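PDB 2V5I: salmonella typhimurium DB7155 bacteriophage DET7 tailspike, which probably binds and hydrolyses the O-antigen polysaccharide of its Salmonella host, acting as the receptor-binding, trimeric beta-helical tailspike of a myovirus. Local coordinates for residues Gln88-Ile100 against Gln147-Asp159. Numbering follows the deposited sequence.
Sequences QPFMESKTTPWVI and QNVKDQHIAATLD
Ile154 and Gln152 project from residues 147-159 against Ser93, Thr95, Pro97 and Trp98 of residues 88-100, where residues 93-98 leave the right-handed parallel beta-helix of this P22-like tailspike to start a long excursion; residues 147-156 bring it back. Strands 90-92 and 156-159 belong to different faces of the solenoid, and their axes approach to 6.2 Å. Here the Met91 side chain, bent at chi2 and chi3, curls toward the other strand so that SD rests on Leu158 CB and CE on the backbone between Thr157 and Leu158. Ala156 is a smaller knob: its CB presses against Glu92 O at 3.5 Å. Ile154 fills the hollow lined by Ser93, Thr95 and Pro97, which Ser93 OG braces by a hydrogen bond to Thr95 O. In the conformer described, the branches of Ile154 diverge, with CG2 meeting Ser93 CB at 3.5 Å, CD1 reaching Thr95 CB, and CG1 against Pro97 CB. At the far end Val149 CG2 makes an off-centre, oblique CH-pi contact with the five-membered ring of Trp98, 4.3 Å from its centroid. Gln152 OE1 lies at the edge of that indole, the amide and ring planes 44° apart. With CG anti to the carbonyl carbon (chi1 -67°) and an extended chain beyond it, Gln152 brings this amide to the Trp98 backbone and binds both its polar groups: OE1 accepts from Trp98 N in the carbonyl plane, and NE2 donates to a lone pair of Trp98 O at 2.9 Å, nearly straight at 172°.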
loop_
_atom_site.group_PDB
_atom_site.type_symbol
_atom_site.label_atom_id
_atom_site.label_comp_id
_atom_site.label_asym_id
_atom_site.label_seq_id
_atom_site.Cartn_x
_atom_site.Cartn_y
_atom_site.Cartn_z
ATOM N N GLN A 88 -4.748 -21.312 22.647
ATOM C CA GLN A 88 -3.451 -21.980 22.592
ATOM C C GLN A 88 -3.470 -23.503 22.417
ATOM O O GLN A 88 -2.638 -24.221 22.988
ATOM C CB GLN A 88 -2.523 -21.577 23.792
ATOM C CG GLN A 88 -2.135 -20.118 23.868
ATOM C CD GLN A 88 -1.396 -19.746 25.175
ATOM O OE1 GLN A 88 -2.018 -19.401 26.182
ATOM N NE2 GLN A 88 -0.087 -19.800 25.147
ATOM N N PRO A 89 -4.402 -24.020 21.571
ATOM C CA PRO A 89 -4.364 -25.445 21.331
ATOM C C PRO A 89 -3.059 -25.801 20.612
ATOM O O PRO A 89 -2.456 -24.977 19.906
ATOM C CB PRO A 89 -5.577 -25.703 20.446
ATOM C CG PRO A 89 -5.740 -24.432 19.704
ATOM C CD PRO A 89 -5.366 -23.356 20.706
ATOM N N PHE A 90 -2.598 -27.040 20.801
ATOM C CA PHE A 90 -1.419 -27.512 20.087
ATOM C C PHE A 90 -1.707 -28.970 19.646
ATOM O O PHE A 90 -1.835 -29.869 20.511
ATOM C CB PHE A 90 -0.172 -27.462 21.000
ATOM C CG PHE A 90 1.132 -27.672 20.290
ATOM C CD1 PHE A 90 1.583 -28.952 19.977
ATOM C CD2 PHE A 90 1.919 -26.597 19.929
ATOM C CE1 PHE A 90 2.819 -29.160 19.321
ATOM C CE2 PHE A 90 3.122 -26.776 19.254
ATOM C CZ PHE A 90 3.587 -28.073 18.962
ATOM N N MET A 91 -1.825 -29.208 18.317
ATOM C CA MET A 91 -2.061 -30.536 17.747
ATOM C C MET A 91 -0.737 -31.134 17.287
ATOM O O MET A 91 0.011 -30.467 16.563
ATOM C CB MET A 91 -2.998 -30.383 16.553
ATOM C CG MET A 91 -4.283 -29.768 16.896
ATOM S SD MET A 91 -5.279 -30.564 18.167
ATOM C CE MET A 91 -5.526 -32.180 17.477
ATOM N N GLU A 92 -0.393 -32.354 17.742
ATOM C CA GLU A 92 0.874 -32.995 17.332
ATOM C C GLU A 92 0.603 -34.431 16.906
ATOM O O GLU A 92 -0.149 -35.161 17.569
ATOM C CB GLU A 92 1.870 -32.958 18.481
ATOM C CG GLU A 92 3.148 -33.769 18.191
ATOM C CD GLU A 92 4.225 -33.590 19.214
ATOM O OE1 GLU A 92 4.207 -32.622 20.012
ATOM O OE2 GLU A 92 5.159 -34.431 19.195
ATOM N N SER A 93 1.128 -34.826 15.750
ATOM C CA SER A 93 0.945 -36.200 15.308
ATOM C C SER A 93 1.662 -37.128 16.227
ATOM O O SER A 93 2.686 -36.766 16.800
ATOM C CB SER A 93 1.399 -36.425 13.864
ATOM O OG SER A 93 2.811 -36.171 13.708
ATOM N N LYS A 94 1.143 -38.339 16.305
ATOM C CA LYS A 94 1.807 -39.428 17.012
ATOM C C LYS A 94 2.989 -39.955 16.195
ATOM O O LYS A 94 4.109 -40.167 16.715
ATOM C CB LYS A 94 0.727 -40.502 17.246
ATOM C CG LYS A 94 1.188 -41.696 17.943
ATOM C CD LYS A 94 0.043 -42.537 18.489
ATOM C CE LYS A 94 -0.730 -43.245 17.459
ATOM N NZ LYS A 94 -1.796 -44.061 18.161
ATOM N N THR A 95 2.736 -40.208 14.920
ATOM C CA THR A 95 3.723 -40.778 14.027
ATOM C C THR A 95 4.667 -39.680 13.527
ATOM O O THR A 95 4.238 -38.536 13.252
ATOM C CB THR A 95 3.036 -41.470 12.844
ATOM O OG1 THR A 95 2.199 -42.563 13.302
ATOM C CG2 THR A 95 4.084 -42.023 11.897
ATOM N N THR A 96 5.929 -40.030 13.320
ATOM C CA THR A 96 6.894 -39.107 12.714
ATOM C C THR A 96 6.975 -39.559 11.233
ATOM O O THR A 96 7.488 -40.646 10.947
ATOM C CB THR A 96 8.271 -39.205 13.381
ATOM O OG1 THR A 96 8.194 -38.742 14.744
ATOM C CG2 THR A 96 9.299 -38.388 12.675
ATOM N N PRO A 97 6.395 -38.788 10.320
ATOM C CA PRO A 97 6.272 -39.234 8.937
ATOM C C PRO A 97 7.577 -39.090 8.132
ATOM O O PRO A 97 8.485 -38.350 8.522
ATOM C CB PRO A 97 5.210 -38.258 8.381
ATOM C CG PRO A 97 5.374 -37.088 9.187
ATOM C CD PRO A 97 5.821 -37.452 10.517
ATOM N N TRP A 98 7.679 -39.773 6.978
ATOM C CA TRP A 98 8.717 -39.530 6.001
ATOM C C TRP A 98 8.336 -38.250 5.235
ATOM O O TRP A 98 7.223 -38.123 4.721
ATOM C CB TRP A 98 8.821 -40.650 5.000
ATOM C CG TRP A 98 9.323 -41.929 5.620
ATOM C CD1 TRP A 98 8.575 -42.940 6.072
ATOM C CD2 TRP A 98 10.682 -42.273 5.848
ATOM N NE1 TRP A 98 9.402 -43.960 6.591
ATOM C CE2 TRP A 98 10.692 -43.554 6.474
ATOM C CE3 TRP A 98 11.886 -41.643 5.613
ATOM C CZ2 TRP A 98 11.862 -44.191 6.845
ATOM C CZ3 TRP A 98 13.082 -42.300 6.010
ATOM C CH2 TRP A 98 13.044 -43.545 6.610
ATOM N N VAL A 99 9.286 -37.339 5.129
ATOM C CA VAL A 99 9.043 -36.080 4.418
ATOM C C VAL A 99 10.140 -35.788 3.401
ATOM O O VAL A 99 11.266 -36.252 3.541
ATOM C CB VAL A 99 8.942 -34.893 5.410
ATOM C CG1 VAL A 99 7.802 -35.094 6.314
ATOM C CG2 VAL A 99 10.225 -34.618 6.133
ATOM N N ILE A 100 9.789 -35.006 2.367
ATOM C CA ILE A 100 10.771 -34.393 1.491
ATOM C C ILE A 100 11.013 -32.927 1.882
ATOM O O ILE A 100 10.248 -32.339 2.667
ATOM C CB ILE A 100 10.400 -34.504 -0.011
ATOM C CG1 ILE A 100 9.064 -33.826 -0.279
ATOM C CG2 ILE A 100 10.431 -35.948 -0.463
ATOM C CD1 ILE A 100 8.774 -33.530 -1.736
ATOM N N GLN A 147 6.209 -47.384 -1.963
ATOM C CA GLN A 147 4.763 -47.282 -1.856
ATOM C C GLN A 147 4.292 -46.831 -0.461
ATOM O O GLN A 147 3.332 -46.090 -0.340
ATOM C CB GLN A 147 4.093 -48.598 -2.266
ATOM C CG GLN A 147 2.616 -48.455 -2.553
ATOM C CD GLN A 147 2.367 -47.540 -3.746
ATOM O OE1 GLN A 147 3.014 -47.657 -4.794
ATOM N NE2 GLN A 147 1.456 -46.594 -3.576
ATOM N N ASN A 148 4.950 -47.284 0.596
ATOM C CA ASN A 148 4.490 -46.886 1.940
ATOM C C ASN A 148 4.656 -45.377 2.197
ATOM O O ASN A 148 3.942 -44.831 3.024
ATOM C CB ASN A 148 5.217 -47.667 3.026
ATOM C CG ASN A 148 6.679 -47.392 3.044
ATOM O OD1 ASN A 148 7.376 -47.716 2.085
ATOM N ND2 ASN A 148 7.167 -46.764 4.139
ATOM N N VAL A 149 5.647 -44.759 1.570
ATOM C CA VAL A 149 5.825 -43.293 1.685
ATOM C C VAL A 149 4.725 -42.644 0.916
ATOM O O VAL A 149 4.067 -41.715 1.380
ATOM C CB VAL A 149 7.200 -42.859 1.209
ATOM C CG1 VAL A 149 7.326 -41.341 1.019
ATOM C CG2 VAL A 149 8.264 -43.394 2.135
ATOM N N LYS A 150 4.480 -43.151 -0.285
ATOM C CA LYS A 150 3.400 -42.586 -1.103
ATOM C C LYS A 150 2.005 -42.740 -0.501
ATOM O O LYS A 150 1.120 -41.909 -0.744
ATOM C CB LYS A 150 3.519 -43.203 -2.550
ATOM C CG LYS A 150 4.837 -42.828 -3.196
ATOM C CD LYS A 150 4.975 -43.145 -4.730
ATOM C CE LYS A 150 5.262 -44.584 -4.969
ATOM N NZ LYS A 150 5.494 -44.873 -6.423
ATOM N N ASP A 151 1.783 -43.748 0.328
ATOM C CA ASP A 151 0.474 -44.015 0.928
ATOM C C ASP A 151 0.253 -43.278 2.277
ATOM O O ASP A 151 -0.845 -43.311 2.840
ATOM C CB ASP A 151 0.310 -45.515 1.169
ATOM C CG ASP A 151 0.134 -46.309 -0.119
ATOM O OD1 ASP A 151 -0.067 -45.709 -1.200
ATOM O OD2 ASP A 151 0.187 -47.555 -0.019
ATOM N N GLN A 152 1.277 -42.602 2.786
ATOM C CA GLN A 152 1.165 -41.902 4.097
ATOM C C GLN A 152 0.087 -40.875 4.093
ATOM O O GLN A 152 -0.129 -40.216 3.082
ATOM C CB GLN A 152 2.450 -41.114 4.384
ATOM C CG GLN A 152 3.629 -41.913 4.613
ATOM C CD GLN A 152 4.778 -40.998 5.046
ATOM O OE1 GLN A 152 5.358 -41.206 6.111
ATOM N NE2 GLN A 152 5.063 -39.964 4.242
ATOM N N HIS A 153 -0.532 -40.637 5.252
ATOM C CA HIS A 153 -1.467 -39.538 5.373
ATOM C C HIS A 153 -1.552 -39.077 6.829
ATOM O O HIS A 153 -2.598 -39.148 7.468
ATOM C CB HIS A 153 -2.855 -39.891 4.808
ATOM C CG HIS A 153 -3.456 -41.125 5.396
ATOM N ND1 HIS A 153 -3.254 -42.380 4.859
ATOM C CD2 HIS A 153 -4.253 -41.304 6.479
ATOM C CE1 HIS A 153 -3.901 -43.279 5.584
ATOM N NE2 HIS A 153 -4.495 -42.654 6.585
ATOM N N ILE A 154 -0.416 -38.650 7.355
ATOM C CA ILE A 154 -0.292 -38.256 8.778
ATOM C C ILE A 154 -0.670 -36.780 9.022
ATOM O O ILE A 154 -0.069 -35.843 8.462
ATOM C CB ILE A 154 1.137 -38.502 9.317
ATOM C CG1 ILE A 154 1.500 -39.987 9.200
ATOM C CG2 ILE A 154 1.246 -38.062 10.752
ATOM C CD1 ILE A 154 0.526 -40.918 9.902
ATOM N N ALA A 155 -1.655 -36.601 9.900
ATOM C CA ALA A 155 -1.937 -35.278 10.465
ATOM C C ALA A 155 -2.665 -35.471 11.747
ATOM O O ALA A 155 -3.479 -36.427 11.873
ATOM C CB ALA A 155 -2.750 -34.453 9.527
ATOM N N ALA A 156 -2.393 -34.625 12.727
ATOM C CA ALA A 156 -3.263 -34.507 13.909
ATOM C C ALA A 156 -4.277 -33.393 13.624
ATOM O O ALA A 156 -3.892 -32.255 13.603
ATOM C CB ALA A 156 -2.488 -34.116 15.133
ATOM N N THR A 157 -5.535 -33.768 13.460
ATOM C CA THR A 157 -6.573 -32.827 13.020
ATOM C C THR A 157 -7.526 -32.515 14.173
ATOM O O THR A 157 -8.121 -33.428 14.756
ATOM C CB THR A 157 -7.377 -33.380 11.834
ATOM O OG1 THR A 157 -6.497 -33.623 10.735
ATOM C CG2 THR A 157 -8.481 -32.350 11.403
ATOM N N LEU A 158 -7.700 -31.219 14.439
ATOM C CA LEU A 158 -8.830 -30.752 15.265
ATOM C C LEU A 158 -10.004 -30.458 14.344
ATOM O O LEU A 158 -9.932 -29.560 13.530
ATOM C CB LEU A 158 -8.496 -29.527 16.126
ATOM C CG LEU A 158 -9.585 -29.196 17.142
ATOM C CD1 LEU A 158 -9.808 -30.317 18.118
ATOM C CD2 LEU A 158 -9.165 -27.947 17.861
ATOM N N ASP A 159 -11.088 -31.227 14.477
ATOM C CA ASP A 159 -12.235 -31.224 13.536
ATOM C C ASP A 159 -13.422 -30.662 14.327
ATOM O O ASP A 159 -14.024 -31.358 15.138
ATOM C CB ASP A 159 -12.455 -32.664 13.010
ATOM C CG ASP A 159 -13.579 -32.798 12.011
ATOM O OD1 ASP A 159 -14.479 -31.929 11.982
ATOM O OD2 ASP A 159 -13.545 -33.813 11.238
#